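PDB 3BGK: putative uncharacterized protein from Streptococcus mutans, which probably dehydrates the S-form of hydrated NAD(P)H at the expense of ADP, repairing damaged nicotinamide cofactor together with an epimerase. Local coordinates for residues I75-A80 against V128-P133; T143-V148 against G162-L167; V276-Y281 against T303-E308. One frame throughout, in Å; residues are numbered along the deposited sequence.

Contact 1: residues I75-A80 against V128-P133; sequences IMAALA and VVLMGP
The methyl of Ala77 points toward the strand end and meets two apolar groups there, the CD2 branch of Leu130 and the ring of Pro133. Ala77 CB lies 4.4 Å from Leu130 CD2 and 4.2 Å from Pro133 CG, so each contact is a loose van der Waals touch, and the two segments bury 74 Å² between them. The methyl is aimed almost straight at Pro133 CG, whereas Leu130 CD2 touches it from the flank.

The leucine reaches the helix through its torsions. Its CG is anti to the backbone N (chi1 166°), and chi2 (52°) turns CD2, not CD1, to the alanine. The proline ring is puckered C-gamma endo, and CG is its atom nearest the methyl. Gly132 carries the turn from the strand to Pro133 with a positive phi of 138°. With these backbone angles a side chain would run into the preceding carbonyl oxygen, so glycine is called for at the bend.

The nearest CA pair is Ala77 with Pro133, 7.4 Å apart, a close approach allowed by the small alanine. Leu63 of strand 60-64 also packs on Ala77, and backbone hydrogen bonds join that strand to Val128 and Leu130. Met76 from the helix and Pro133 from the loop after the strand both touch Asp251, predicted to bind (6S)-NADPHX. Helix 71-83 thus lies on the parallel part of the mixed central sheet, across the C-terminal end of strand 128-131 where the chain turns out toward the probable substrate site, as in the ribokinase-like fold of the NnrD/CARKD family.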
loop_
_atom_site.group_PDB
_atom_site.type_symbol
_atom_site.label_atom_id
_atom_site.label_comp_id
_atom_site.label_asym_id
_atom_site.label_seq_id
_atom_site.Cartn_x
_atom_site.Cartn_y
_atom_site.Cartn_z
ATOM N N ILE A 75 -13.799 -1.054 -0.789
ATOM C CA ILE A 75 -12.561 -0.344 -1.083
ATOM C C ILE A 75 -12.540 0.094 -2.546
ATOM O O ILE A 75 -12.037 1.173 -2.867
ATOM C CB ILE A 75 -11.299 -1.199 -0.782
ATOM C CG1 ILE A 75 -11.205 -1.522 0.714
ATOM C CG2 ILE A 75 -10.037 -0.483 -1.249
ATOM C CD1 ILE A 75 -10.110 -2.536 1.083
HETATM N N MSE A 76 -13.092 -0.734 -3.427
HETATM C CA MSE A 76 -13.080 -0.429 -4.859
HETATM C C MSE A 76 -14.153 0.573 -5.242
HETATM O O MSE A 76 -13.943 1.407 -6.122
HETATM C CB MSE A 76 -13.179 -1.700 -5.691
HETATM C CG MSE A 76 -11.872 -2.460 -5.737
HETATM SE SE MSE A 76 -11.973 -4.116 -6.740
HETATM C CE MSE A 76 -13.250 -5.131 -5.659
ATOM N N ALA A 77 -15.296 0.505 -4.567
ATOM C CA ALA A 77 -16.325 1.524 -4.726
ATOM C C ALA A 77 -15.844 2.857 -4.140
ATOM O O ALA A 77 -16.027 3.910 -4.752
ATOM C CB ALA A 77 -17.619 1.077 -4.084
ATOM N N ALA A 78 -15.211 2.804 -2.969
ATOM C CA ALA A 78 -14.647 4.003 -2.349
ATOM C C ALA A 78 -13.626 4.682 -3.263
ATOM O O ALA A 78 -13.724 5.882 -3.520
ATOM C CB ALA A 78 -14.028 3.674 -1.008
ATOM N N LEU A 79 -12.659 3.903 -3.752
ATOM C CA LEU A 79 -11.650 4.391 -4.691
ATOM C C LEU A 79 -12.275 5.084 -5.894
ATOM O O LEU A 79 -11.838 6.165 -6.280
ATOM C CB LEU A 79 -10.735 3.253 -5.157
ATOM C CG LEU A 79 -9.546 2.865 -4.267
ATOM C CD1 LEU A 79 -8.871 1.604 -4.800
ATOM C CD2 LEU A 79 -8.532 4.002 -4.150
ATOM N N ALA A 80 -13.302 4.469 -6.475
ATOM C CA ALA A 80 -13.979 5.055 -7.622
ATOM C C ALA A 80 -14.698 6.351 -7.256
ATOM O O ALA A 80 -14.655 7.328 -8.007
ATOM C CB ALA A 80 -14.946 4.065 -8.236
ATOM N N VAL A 128 -25.711 11.460 -0.534
ATOM C CA VAL A 128 -25.876 10.236 -1.310
ATOM C C VAL A 128 -25.466 9.047 -0.446
ATOM O O VAL A 128 -24.408 9.068 0.182
ATOM C CB VAL A 128 -25.017 10.279 -2.602
ATOM C CG1 VAL A 128 -24.956 8.907 -3.283
ATOM C CG2 VAL A 128 -25.554 11.339 -3.568
ATOM N N VAL A 129 -26.311 8.024 -0.399
ATOM C CA VAL A 129 -25.992 6.811 0.347
ATOM C C VAL A 129 -25.907 5.619 -0.602
ATOM O O VAL A 129 -26.899 5.233 -1.231
ATOM C CB VAL A 129 -26.988 6.545 1.512
ATOM C CG1 VAL A 129 -26.682 5.209 2.208
ATOM C CG2 VAL A 129 -26.945 7.689 2.525
ATOM N N LEU A 130 -24.702 5.065 -0.727
ATOM C CA LEU A 130 -24.487 3.879 -1.539
ATOM C C LEU A 130 -24.373 2.665 -0.632
ATOM O O LEU A 130 -23.363 2.459 0.039
ATOM C CB LEU A 130 -23.247 4.020 -2.436
ATOM C CG LEU A 130 -22.671 2.772 -3.126
ATOM C CD1 LEU A 130 -23.719 1.969 -3.917
ATOM C CD2 LEU A 130 -21.511 3.153 -4.023
HETATM N N MSE A 131 -25.419 1.856 -0.624
HETATM C CA MSE A 131 -25.431 0.670 0.202
HETATM C C MSE A 131 -25.427 -0.573 -0.674
HETATM O O MSE A 131 -26.168 -0.651 -1.644
HETATM C CB MSE A 131 -26.653 0.703 1.105
HETATM C CG MSE A 131 -26.737 -0.426 2.104
HETATM SE SE MSE A 131 -28.429 -0.366 3.068
HETATM C CE MSE A 131 -29.649 -0.034 1.582
ATOM N N GLY A 132 -24.567 -1.532 -0.347
ATOM C CA GLY A 132 -24.649 -2.843 -0.977
ATOM C C GLY A 132 -23.381 -3.556 -1.404
ATOM O O GLY A 132 -23.317 -4.784 -1.300
ATOM N N PRO A 133 -22.377 -2.815 -1.917
ATOM C CA PRO A 133 -21.194 -3.537 -2.400
ATOM C C PRO A 133 -20.461 -4.245 -1.261
ATOM O O PRO A 133 -19.901 -3.598 -0.376
ATOM C CB PRO A 133 -20.328 -2.440 -3.047
ATOM C CG PRO A 133 -20.819 -1.154 -2.493
ATOM C CD PRO A 133 -22.254 -1.352 -2.093
#

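Contact 2: residues T143-V148 against G162-L167; sequences TTFDVV and GSAINL
Phe145 projects from helix 139-151 and is met by Ala164 and Leu167, three residues apart on helix 163-170, with 142 Å² buried between the segments. Its ring is carried across by chi1 of -176°, which sets CG anti to the backbone N.

Along 162-167 the chain first lays down a helical turn: Gly162 O accepts the bond from Ile165 N, and Ser163 O that from Leu167 N. Ser163 itself is tied by its hydroxyl to Ala136 O. Ala164 makes the first touch. Its carbonyl O stands 3.7 Å from Phe145 CE1, approaching the ring obliquely, while its methyl CB reaches the same ring carbon more loosely, at 4.5 Å. The CB of Ile165 points away from the other helix, and ND2 of Asn166 makes a weak bond to Glu137.

Leu167 closes the turn over one face of the phenylalanine. Its CB sits 4.2 Å from the centroid of the Phe145 ring, 29° off the normal, an off-centre CH-pi contact that brings Leu167 CB within 3.7 Å of Phe145 CD1. The two side chains run alongside each other, pointing opposite ways, and Leu167 CD2 reaches back to 3.9 Å from Phe145 CB.

Beyond the pair, Trp149 meets the Phe145 ring with planes at about 10°, and Met131 of strand 128-131 packs on it too. Between these segments the chemistry is dispersive, with one weakly polar carbonyl touch: it rests on burial of the ring and its fit against Leu167, without directional polar bonds.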
loop_
_atom_site.group_PDB
_atom_site.type_symbol
_atom_site.label_atom_id
_atom_site.label_comp_id
_atom_site.label_asym_id
_atom_site.label_seq_id
_atom_site.Cartn_x
_atom_site.Cartn_y
_atom_site.Cartn_z
ATOM N N THR A 143 -29.686 -5.907 9.788
ATOM C CA THR A 143 -29.809 -4.897 10.843
ATOM C C THR A 143 -29.454 -3.531 10.257
ATOM O O THR A 143 -30.200 -2.559 10.422
ATOM C CB THR A 143 -28.907 -5.238 12.065
ATOM O OG1 THR A 143 -29.398 -6.421 12.707
ATOM C CG2 THR A 143 -28.887 -4.100 13.086
ATOM N N THR A 144 -28.330 -3.489 9.544
ATOM C CA THR A 144 -27.844 -2.290 8.878
ATOM C C THR A 144 -28.772 -1.802 7.779
ATOM O O THR A 144 -29.052 -0.603 7.702
ATOM C CB THR A 144 -26.468 -2.520 8.262
ATOM O OG1 THR A 144 -25.585 -3.021 9.271
ATOM C CG2 THR A 144 -25.917 -1.223 7.692
ATOM N N PHE A 145 -29.230 -2.714 6.923
ATOM C CA PHE A 145 -30.168 -2.349 5.868
ATOM C C PHE A 145 -31.323 -1.569 6.477
ATOM O O PHE A 145 -31.682 -0.492 5.991
ATOM C CB PHE A 145 -30.706 -3.581 5.143
ATOM C CG PHE A 145 -31.599 -3.254 3.977
ATOM C CD1 PHE A 145 -31.077 -3.159 2.691
ATOM C CD2 PHE A 145 -32.956 -3.032 4.165
ATOM C CE1 PHE A 145 -31.899 -2.851 1.611
ATOM C CE2 PHE A 145 -33.781 -2.721 3.096
ATOM C CZ PHE A 145 -33.256 -2.633 1.819
ATOM N N ASP A 146 -31.872 -2.114 7.563
ATOM C CA ASP A 146 -33.046 -1.552 8.221
ATOM C C ASP A 146 -32.787 -0.237 8.958
ATOM O O ASP A 146 -33.698 0.580 9.086
ATOM C CB ASP A 146 -33.697 -2.591 9.143
ATOM C CG ASP A 146 -34.387 -3.710 8.370
ATOM O OD1 ASP A 146 -35.024 -3.437 7.327
ATOM O OD2 ASP A 146 -34.294 -4.871 8.813
ATOM N N VAL A 147 -31.559 -0.035 9.434
ATOM C CA VAL A 147 -31.166 1.247 10.034
ATOM C C VAL A 147 -31.202 2.321 8.951
ATOM O O VAL A 147 -31.904 3.330 9.081
ATOM C CB VAL A 147 -29.757 1.195 10.696
ATOM C CG1 VAL A 147 -29.304 2.588 11.137
ATOM C CG2 VAL A 147 -29.758 0.251 11.881
ATOM N N VAL A 148 -30.458 2.067 7.874
ATOM C CA VAL A 148 -30.381 2.953 6.714
ATOM C C VAL A 148 -31.770 3.255 6.181
ATOM O O VAL A 148 -32.129 4.416 6.033
ATOM C CB VAL A 148 -29.502 2.331 5.600
ATOM C CG1 VAL A 148 -29.566 3.156 4.311
ATOM C CG2 VAL A 148 -28.078 2.183 6.087
ATOM N N GLY A 162 -25.675 -4.610 -5.528
ATOM C CA GLY A 162 -25.327 -5.981 -5.188
ATOM C C GLY A 162 -26.321 -6.645 -4.265
ATOM O O GLY A 162 -27.518 -6.600 -4.518
ATOM N N SER A 163 -25.816 -7.220 -3.175
ATOM C CA SER A 163 -26.613 -8.017 -2.239
ATOM C C SER A 163 -27.743 -7.246 -1.554
ATOM O O SER A 163 -28.690 -7.853 -1.041
ATOM C CB SER A 163 -25.712 -8.678 -1.187
ATOM O OG SER A 163 -25.347 -7.765 -0.165
ATOM N N ALA A 164 -27.646 -5.919 -1.548
ATOM C CA ALA A 164 -28.711 -5.086 -0.991
ATOM C C ALA A 164 -29.974 -5.123 -1.856
ATOM O O ALA A 164 -31.053 -4.784 -1.391
ATOM C CB ALA A 164 -28.226 -3.660 -0.781
ATOM N N ILE A 165 -29.835 -5.538 -3.112
ATOM C CA ILE A 165 -30.986 -5.756 -3.983
ATOM C C ILE A 165 -31.798 -6.951 -3.486
ATOM O O ILE A 165 -33.028 -6.884 -3.419
ATOM C CB ILE A 165 -30.570 -5.951 -5.461
ATOM C CG1 ILE A 165 -29.900 -4.687 -6.019
ATOM C CG2 ILE A 165 -31.772 -6.341 -6.316
ATOM C CD1 ILE A 165 -30.846 -3.521 -6.305
ATOM N N ASN A 166 -31.102 -8.034 -3.126
ATOM C CA ASN A 166 -31.724 -9.193 -2.468
ATOM C C ASN A 166 -32.404 -8.813 -1.152
ATOM O O ASN A 166 -33.477 -9.323 -0.828
ATOM C CB ASN A 166 -30.692 -10.286 -2.182
ATOM C CG ASN A 166 -29.824 -10.612 -3.377
ATOM O OD1 ASN A 166 -30.306 -10.723 -4.505
ATOM N ND2 ASN A 166 -28.531 -10.784 -3.130
ATOM N N LEU A 167 -31.760 -7.928 -0.394
ATOM C CA LEU A 167 -32.276 -7.469 0.893
ATOM C C LEU A 167 -33.519 -6.613 0.719
ATOM O O LEU A 167 -34.452 -6.693 1.517
ATOM C CB LEU A 167 -31.195 -6.704 1.662
ATOM C CG LEU A 167 -30.452 -7.422 2.793
ATOM C CD1 LEU A 167 -30.063 -8.840 2.422
ATOM C CD2 LEU A 167 -29.224 -6.619 3.202
#

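Contact 3: residues V276-Y281 against T303-E308; sequences VFLHSY and TRVMKE
Leu278 forks over the neighbouring helix, one methyl branch to each of two successive residues: Leu278 CD1 lies 3.7 Å from Val305 CG1, and Leu278 CD2 lies 3.6 Å from Met306 CG. One side chain serves both because CD1 and CD2 diverge from CG, which chi1 of -159° holds anti to the backbone N. Val305 CG1 is shared, since it also stands 3.7 Å from Tyr281 CE2, at the edge of the ring and near its plane.

The torsions account for that sharing. Val305 holds CG1 anti to the backbone N (chi1 180°), which directs this branch between Leu278 and Tyr281, one helical turn apart.

Outside this shell, Tyr281 CB lies over one face of the Phe277 ring, one turn earlier on its own helix. Leu278 is backed by Met256 and Phe260 of helix 249-263, and Val305 by Ile282. Met306 also packs on Phe264 and on Tyr291 of the third subunit.

The short helical segments approach to 11.2 Å between axes, with 119° between their directions. A wide separation and steep crossing fit a contact of 155 Å², made by the leucine methyls, the Val305 branch, the Tyr281 ring edge and Met306 CG. The two helices, 268-287 and 295-310, follow one another at the C terminus and extend one helical layer of the three-layer alpha/beta sandwich.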
loop_
_atom_site.group_PDB
_atom_site.type_symbol
_atom_site.label_atom_id
_atom_site.label_comp_id
_atom_site.label_asym_id
_atom_site.label_seq_id
_atom_site.Cartn_x
_atom_site.Cartn_y
_atom_site.Cartn_z
ATOM N N VAL A 276 -21.931 5.647 -16.105
ATOM C CA VAL A 276 -21.890 4.334 -16.740
ATOM C C VAL A 276 -21.067 4.351 -18.027
ATOM O O VAL A 276 -20.289 3.422 -18.273
ATOM C CB VAL A 276 -23.308 3.774 -16.999
ATOM C CG1 VAL A 276 -23.253 2.438 -17.759
ATOM C CG2 VAL A 276 -24.046 3.594 -15.684
ATOM N N PHE A 277 -21.215 5.402 -18.833
ATOM C CA PHE A 277 -20.441 5.504 -20.072
ATOM C C PHE A 277 -18.945 5.600 -19.792
ATOM O O PHE A 277 -18.150 4.883 -20.400
ATOM C CB PHE A 277 -20.880 6.691 -20.943
ATOM C CG PHE A 277 -19.938 6.975 -22.099
ATOM C CD1 PHE A 277 -20.030 6.253 -23.289
ATOM C CD2 PHE A 277 -18.940 7.943 -21.986
ATOM C CE1 PHE A 277 -19.154 6.501 -24.345
ATOM C CE2 PHE A 277 -18.061 8.193 -23.039
ATOM C CZ PHE A 277 -18.170 7.469 -24.218
ATOM N N LEU A 278 -18.569 6.493 -18.879
ATOM C CA LEU A 278 -17.165 6.774 -18.618
ATOM C C LEU A 278 -16.402 5.567 -18.069
ATOM O O LEU A 278 -15.264 5.317 -18.446
ATOM C CB LEU A 278 -17.028 7.986 -17.690
ATOM C CG LEU A 278 -15.668 8.680 -17.738
ATOM C CD1 LEU A 278 -15.376 9.200 -19.130
ATOM C CD2 LEU A 278 -15.649 9.799 -16.735
ATOM N N HIS A 279 -17.049 4.836 -17.175
ATOM C CA HIS A 279 -16.554 3.571 -16.648
ATOM C C HIS A 279 -16.040 2.667 -17.784
ATOM O O HIS A 279 -14.859 2.289 -17.796
ATOM C CB HIS A 279 -17.691 2.928 -15.844
ATOM C CG HIS A 279 -17.426 1.531 -15.381
ATOM N ND1 HIS A 279 -17.796 0.422 -16.113
ATOM C CD2 HIS A 279 -16.875 1.060 -14.238
ATOM C CE1 HIS A 279 -17.465 -0.672 -15.450
ATOM N NE2 HIS A 279 -16.914 -0.311 -14.305
ATOM N N SER A 280 -16.908 2.358 -18.750
ATOM C CA SER A 280 -16.538 1.510 -19.901
ATOM C C SER A 280 -15.609 2.196 -20.901
ATOM O O SER A 280 -14.748 1.543 -21.510
ATOM C CB SER A 280 -17.780 0.979 -20.623
ATOM O OG SER A 280 -18.327 -0.131 -19.933
ATOM N N TYR A 281 -15.790 3.503 -21.076
ATOM C CA TYR A 281 -14.939 4.292 -21.963
ATOM C C TYR A 281 -13.484 4.251 -21.515
ATOM O O TYR A 281 -12.586 4.116 -22.345
ATOM C CB TYR A 281 -15.444 5.735 -22.034
ATOM C CG TYR A 281 -14.548 6.697 -22.776
ATOM C CD1 TYR A 281 -14.646 6.845 -24.154
ATOM C CD2 TYR A 281 -13.621 7.479 -22.095
ATOM C CE1 TYR A 281 -13.827 7.738 -24.842
ATOM C CE2 TYR A 281 -12.804 8.367 -22.766
ATOM C CZ TYR A 281 -12.913 8.494 -24.140
ATOM O OH TYR A 281 -12.102 9.389 -24.811
ATOM N N THR A 303 -9.960 10.934 -12.921
ATOM C CA THR A 303 -9.873 12.405 -13.026
ATOM C C THR A 303 -9.174 12.933 -14.263
ATOM O O THR A 303 -9.569 13.968 -14.785
ATOM C CB THR A 303 -9.260 13.133 -11.807
ATOM O OG1 THR A 303 -8.212 12.355 -11.219
ATOM C CG2 THR A 303 -10.323 13.439 -10.812
ATOM N N ARG A 304 -8.132 12.244 -14.719
ATOM C CA ARG A 304 -7.453 12.658 -15.946
ATOM C C ARG A 304 -8.443 12.682 -17.111
ATOM O O ARG A 304 -8.414 13.594 -17.938
ATOM C CB ARG A 304 -6.257 11.755 -16.263
ATOM C CG ARG A 304 -5.489 12.183 -17.505
ATOM C CD ARG A 304 -4.375 11.203 -17.880
ATOM N NE ARG A 304 -4.839 9.819 -18.029
ATOM C CZ ARG A 304 -5.536 9.357 -19.068
ATOM N NH1 ARG A 304 -5.888 10.166 -20.066
ATOM N NH2 ARG A 304 -5.897 8.078 -19.103
ATOM N N VAL A 305 -9.333 11.695 -17.149
ATOM C CA VAL A 305 -10.299 11.568 -18.239
ATOM C C VAL A 305 -11.494 12.504 -18.043
ATOM O O VAL A 305 -11.973 13.098 -19.007
ATOM C CB VAL A 305 -10.756 10.105 -18.437
ATOM C CG1 VAL A 305 -11.765 10.002 -19.569
ATOM C CG2 VAL A 305 -9.552 9.203 -18.717
HETATM N N MSE A 306 -11.965 12.641 -16.806
HETATM C CA MSE A 306 -13.006 13.618 -16.496
HETATM C C MSE A 306 -12.534 15.023 -16.854
HETATM O O MSE A 306 -13.302 15.810 -17.410
HETATM C CB MSE A 306 -13.428 13.552 -15.027
HETATM C CG MSE A 306 -14.234 12.324 -14.670
HETATM SE SE MSE A 306 -14.933 12.331 -12.851
HETATM C CE MSE A 306 -16.322 13.684 -13.063
ATOM N N LYS A 307 -11.271 15.319 -16.542
ATOM C CA LYS A 307 -10.629 16.575 -16.936
ATOM C C LYS A 307 -10.702 16.808 -18.447
ATOM O O LYS A 307 -11.051 17.906 -18.879
ATOM C CB LYS A 307 -9.173 16.612 -16.472
ATOM C CG LYS A 307 -8.422 17.876 -16.853
ATOM C CD LYS A 307 -9.008 19.100 -16.171
ATOM C CE LYS A 307 -8.442 20.384 -16.753
ATOM N NZ LYS A 307 -8.975 21.572 -16.032
ATOM N N GLU A 308 -10.368 15.776 -19.228
ATOM C CA GLU A 308 -10.511 15.784 -20.690
ATOM C C GLU A 308 -11.968 15.980 -21.118
ATOM O O GLU A 308 -12.244 16.683 -22.090
ATOM C CB GLU A 308 -10.002 14.475 -21.301
ATOM C CG GLU A 308 -8.498 14.249 -21.273
ATOM C CD GLU A 308 -8.087 12.966 -22.003
ATOM O OE1 GLU A 308 -8.811 11.949 -21.891
ATOM O OE2 GLU A 308 -7.039 12.967 -22.691
#

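Overall arrangement
From the N terminus, contact 1 comes first, closing a loop of 47 residues that holds strands 88-93 and 109-112 and helices 98-104 and 116-125. Contact 2 follows in series, bridging 13 residues that include strand 157-161, and contact 3 joins the last two helices across 21 residues without a strand. None nests in or crosses another. Contacts 1 and 2 touch directly, Met131 CE lying 3.6 Å from Phe145 CE1, so the far side of strand 128-131 packs against contact 2. Contact 3 lies about 29 Å from contact 2, centre to centre, across the chain's centre; helix 249-263, touched by Ala80, Val128 and Leu278, links it to contact 1.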